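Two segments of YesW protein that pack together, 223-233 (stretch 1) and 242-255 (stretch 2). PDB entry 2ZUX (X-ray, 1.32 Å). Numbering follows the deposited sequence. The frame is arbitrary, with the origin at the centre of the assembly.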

# COMPACT_ATOMS: atom_id res chain seq x y z
N ARG A 223 7.80 -4.26 26.52
CA ARG A 223 8.55 -4.34 25.27
C ARG A 223 9.20 -5.70 25.19
O ARG A 223 9.42 -6.35 26.22
CB ARG A 223 9.62 -3.25 25.23
CG ARG A 223 9.08 -1.83 25.30
CD ARG A 223 10.22 -0.87 25.54
NE ARG A 223 9.76 0.50 25.71
CZ ARG A 223 9.60 1.37 24.72
NH1 ARG A 223 9.85 1.01 23.46
NH2 ARG A 223 9.21 2.61 24.98
N VAL A 224 9.52 -6.14 23.98
CA VAL A 224 10.16 -7.43 23.79
C VAL A 224 11.54 -7.17 23.22
O VAL A 224 11.70 -7.01 22.01
CB VAL A 224 9.30 -8.36 22.90
CG1 VAL A 224 9.96 -9.72 22.77
CG2 VAL A 224 7.89 -8.49 23.47
N LEU A 225 12.52 -7.10 24.12
CA LEU A 225 13.86 -6.64 23.81
C LEU A 225 14.91 -7.73 23.96
O LEU A 225 16.11 -7.45 23.96
CB LEU A 225 14.20 -5.44 24.69
CG LEU A 225 13.27 -4.22 24.61
CD1 LEU A 225 13.72 -3.13 25.59
CD2 LEU A 225 13.18 -3.66 23.20
N SER A 226 14.45 -8.98 24.07
CA SER A 226 15.34 -10.12 24.21
C SER A 226 14.65 -11.35 23.63
O SER A 226 13.45 -11.32 23.32
CB SER A 226 15.71 -10.37 25.67
OG SER A 226 14.54 -10.61 26.41
N GLY A 227 15.41 -12.44 23.49
CA GLY A 227 14.87 -13.68 22.95
C GLY A 227 15.00 -13.78 21.45
O GLY A 227 15.33 -12.79 20.78
N PRO A 228 14.76 -14.98 20.90
CA PRO A 228 14.79 -15.18 19.46
C PRO A 228 13.80 -14.29 18.71
O PRO A 228 12.77 -13.90 19.26
CB PRO A 228 14.39 -16.65 19.30
CG PRO A 228 14.69 -17.29 20.62
CD PRO A 228 14.48 -16.22 21.64
N GLU A 229 14.11 -14.01 17.46
CA GLU A 229 13.19 -13.31 16.57
C GLU A 229 13.15 -14.09 15.27
O GLU A 229 14.20 -14.55 14.80
CB GLU A 229 13.68 -11.89 16.29
CG GLU A 229 13.77 -11.02 17.53
CD GLU A 229 14.30 -9.64 17.21
OE1 GLU A 229 15.45 -9.55 16.77
OE2 GLU A 229 13.55 -8.65 17.41
N TYR A 230 11.97 -14.23 14.68
CA TYR A 230 11.82 -15.06 13.49
C TYR A 230 11.21 -14.29 12.32
O TYR A 230 10.56 -13.26 12.50
CB TYR A 230 10.96 -16.30 13.78
CG TYR A 230 11.36 -17.09 15.00
CD1 TYR A 230 12.67 -17.52 15.19
CD2 TYR A 230 10.41 -17.42 15.96
CE1 TYR A 230 13.03 -18.25 16.32
CE2 TYR A 230 10.75 -18.15 17.10
CZ TYR A 230 12.07 -18.56 17.27
OH TYR A 230 12.43 -19.30 18.37
N LEU A 231 11.43 -14.84 11.13
CA LEU A 231 10.74 -14.41 9.92
C LEU A 231 9.98 -15.61 9.40
O LEU A 231 10.57 -16.67 9.21
CB LEU A 231 11.76 -13.95 8.87
CG LEU A 231 11.18 -13.50 7.52
CD1 LEU A 231 10.23 -12.30 7.69
CD2 LEU A 231 12.29 -13.16 6.55
N THR A 232 8.66 -15.46 9.21
CA THR A 232 7.82 -16.56 8.74
C THR A 232 7.11 -16.20 7.45
O THR A 232 6.61 -15.08 7.29
CB THR A 232 6.78 -16.97 9.80
OG1 THR A 232 7.45 -17.34 11.01
CG2 THR A 232 5.94 -18.15 9.34
N VAL A 233 7.07 -17.17 6.55
CA VAL A 233 6.19 -17.12 5.39
C VAL A 233 5.03 -18.06 5.67
O VAL A 233 5.24 -19.25 5.95
CB VAL A 233 6.92 -17.54 4.09
CG1 VAL A 233 5.98 -17.46 2.89
CG2 VAL A 233 8.15 -16.69 3.86
N LEU A 242 4.71 -21.98 6.56
CA LEU A 242 5.44 -22.70 5.51
C LEU A 242 6.91 -22.86 5.86
O LEU A 242 7.46 -23.95 5.79
CB LEU A 242 5.28 -22.02 4.15
CG LEU A 242 3.88 -22.06 3.53
CD1 LEU A 242 3.82 -21.20 2.28
CD2 LEU A 242 3.45 -23.50 3.22
N VAL A 243 7.54 -21.75 6.23
CA VAL A 243 8.95 -21.74 6.64
C VAL A 243 9.16 -20.62 7.64
O VAL A 243 8.58 -19.53 7.49
CB VAL A 243 9.91 -21.58 5.42
CG1 VAL A 243 9.61 -20.30 4.66
CG2 VAL A 243 11.37 -21.62 5.86
N THR A 244 9.98 -20.89 8.65
CA THR A 244 10.40 -19.90 9.63
C THR A 244 11.92 -19.95 9.76
O THR A 244 12.50 -21.02 9.89
CB THR A 244 9.74 -20.16 10.98
OG1 THR A 244 8.33 -19.96 10.85
CG2 THR A 244 10.25 -19.22 12.05
N ALA A 245 12.54 -18.77 9.70
CA ALA A 245 13.99 -18.63 9.88
C ALA A 245 14.24 -17.61 10.97
O ALA A 245 13.32 -16.90 11.37
CB ALA A 245 14.64 -18.20 8.58
N ASN A 246 15.47 -17.53 11.47
CA ASN A 246 15.84 -16.43 12.36
C ASN A 246 15.71 -15.11 11.59
O ASN A 246 16.08 -15.03 10.42
CB ASN A 246 17.25 -16.60 12.91
CG ASN A 246 17.34 -17.69 13.98
OD1 ASN A 246 18.21 -18.56 13.92
ND2 ASN A 246 16.45 -17.64 14.95
N PHE A 247 15.14 -14.11 12.25
CA PHE A 247 14.91 -12.81 11.63
C PHE A 247 16.21 -12.03 11.47
O PHE A 247 16.99 -11.91 12.41
CB PHE A 247 13.92 -11.98 12.46
CG PHE A 247 13.59 -10.65 11.83
CD1 PHE A 247 12.55 -10.55 10.92
CD2 PHE A 247 14.33 -9.51 12.14
CE1 PHE A 247 12.24 -9.33 10.32
CE2 PHE A 247 14.03 -8.29 11.55
CZ PHE A 247 12.99 -8.20 10.63
N GLU A 248 16.41 -11.50 10.27
CA GLU A 248 17.44 -10.49 10.06
C GLU A 248 16.78 -9.29 9.37
O GLU A 248 15.92 -9.47 8.50
CB GLU A 248 18.61 -11.04 9.24
CG GLU A 248 19.33 -12.19 9.93
CD GLU A 248 20.55 -12.68 9.18
OE1 GLU A 248 21.06 -11.97 8.29
OE2 GLU A 248 21.00 -13.80 9.50
N PRO A 249 17.18 -8.07 9.75
CA PRO A 249 18.25 -7.71 10.70
C PRO A 249 18.05 -8.16 12.15
O PRO A 249 17.02 -7.87 12.76
CB PRO A 249 18.29 -6.18 10.63
CG PRO A 249 17.65 -5.85 9.31
CD PRO A 249 16.57 -6.87 9.15
N ALA A 250 19.05 -8.87 12.68
CA ALA A 250 19.02 -9.35 14.05
C ALA A 250 19.13 -8.19 15.02
O ALA A 250 19.67 -7.14 14.70
CB ALA A 250 20.13 -10.36 14.27
N ARG A 251 18.62 -8.40 16.23
CA ARG A 251 18.60 -7.34 17.24
C ARG A 251 20.01 -6.90 17.68
O ARG A 251 20.28 -5.71 17.79
CB ARG A 251 17.79 -7.78 18.46
CG ARG A 251 17.56 -6.69 19.48
CD ARG A 251 16.95 -7.24 20.74
NE ARG A 251 15.57 -7.71 20.53
CZ ARG A 251 15.16 -8.97 20.63
NH1 ARG A 251 16.01 -9.96 20.92
NH2 ARG A 251 13.89 -9.25 20.43
N GLY A 252 20.89 -7.86 17.94
CA GLY A 252 22.14 -7.55 18.62
C GLY A 252 21.82 -6.91 19.96
O GLY A 252 20.92 -7.35 20.68
N ASN A 253 22.55 -5.85 20.30
CA ASN A 253 22.28 -5.08 21.52
C ASN A 253 21.30 -3.97 21.22
O ASN A 253 21.44 -3.26 20.23
CB ASN A 253 23.56 -4.45 22.07
CG ASN A 253 24.70 -5.43 22.18
OD1 ASN A 253 25.74 -5.27 21.53
ND2 ASN A 253 24.53 -6.45 23.01
N VAL A 254 20.31 -3.80 22.08
CA VAL A 254 19.35 -2.71 21.94
C VAL A 254 20.09 -1.38 21.71
O VAL A 254 19.72 -0.60 20.83
CB VAL A 254 18.41 -2.63 23.17
CG1 VAL A 254 17.64 -1.31 23.20
CG2 VAL A 254 17.44 -3.82 23.19
N SER A 255 21.14 -1.14 22.49
CA SER A 255 21.88 0.12 22.42
C SER A 255 22.62 0.36 21.10
O SER A 255 22.97 1.49 20.80
CB SER A 255 22.86 0.23 23.59
OG SER A 255 23.81 -0.80 23.53
O HOH W 1 13.50 -5.93 20.17
O HOH W 2 12.23 -11.65 20.87
O HOH W 3 17.53 -11.16 16.80

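The two stretches meet in two ways: an arginine side chain gathers the loop of stretch 1, and two antiparallel strands pair beyond it. Water 1 bridges the stretches, 2.8 Å from V224 O and accepting a hydrogen bond from R251 NE at 2.8 Å. L225 adds an apolar contact, L225 CB lying 3.9 Å from V254 CG2. The carbonyl O of L225 and the CA of S226 lie over one face of the R251 guanidinium.

G227 gives the direct bond. R251 NH1 donates to G227 O at 2.9 Å, nearly straight and at the edge of the guanidinium, where its N-H groups point. The backbone angles of G227 by themselves call for glycine. Water 2 lies 2.8 Å from both S226 O and P228 O and accepts from R251 NH2 (3.0 Å).

E229 approaches the opposite face of the guanidinium. E229 OE2 is 3.1 Å from R251 NH2, a salt bridge of charges alone, since no N-H points at the oxygen. Water 3 links the same pair again, donating to E229 OE1 and accepting from R251 N. E229 O also accepts from F247 N at 2.8 Å.

The paired strands run antiparallel, at 162°. Y230 pairs with N246 without hydrogen bonds; its ring edge meets N246 ND2, 3.7 Å from Y230 CE1. L231 and A245 exchange two bonds, L231 N to A245 O (2.8 Å) and A245 N to L231 O (2.9 Å). L231 CB also packs 4.0 Å from F247 CD1.

T232 and T244 project from the same face, and T232 OG1 and T244 OG1 hydrogen-bond at 2.8 Å. V233 N donates to V243 O at 3.0 Å. V233 O accepts from L242 N at 2.8 Å and weakly from V243 N at 3.4 Å. On the face shared with L231 and A245, V233 CB packs 3.9 Å from V243 CG1.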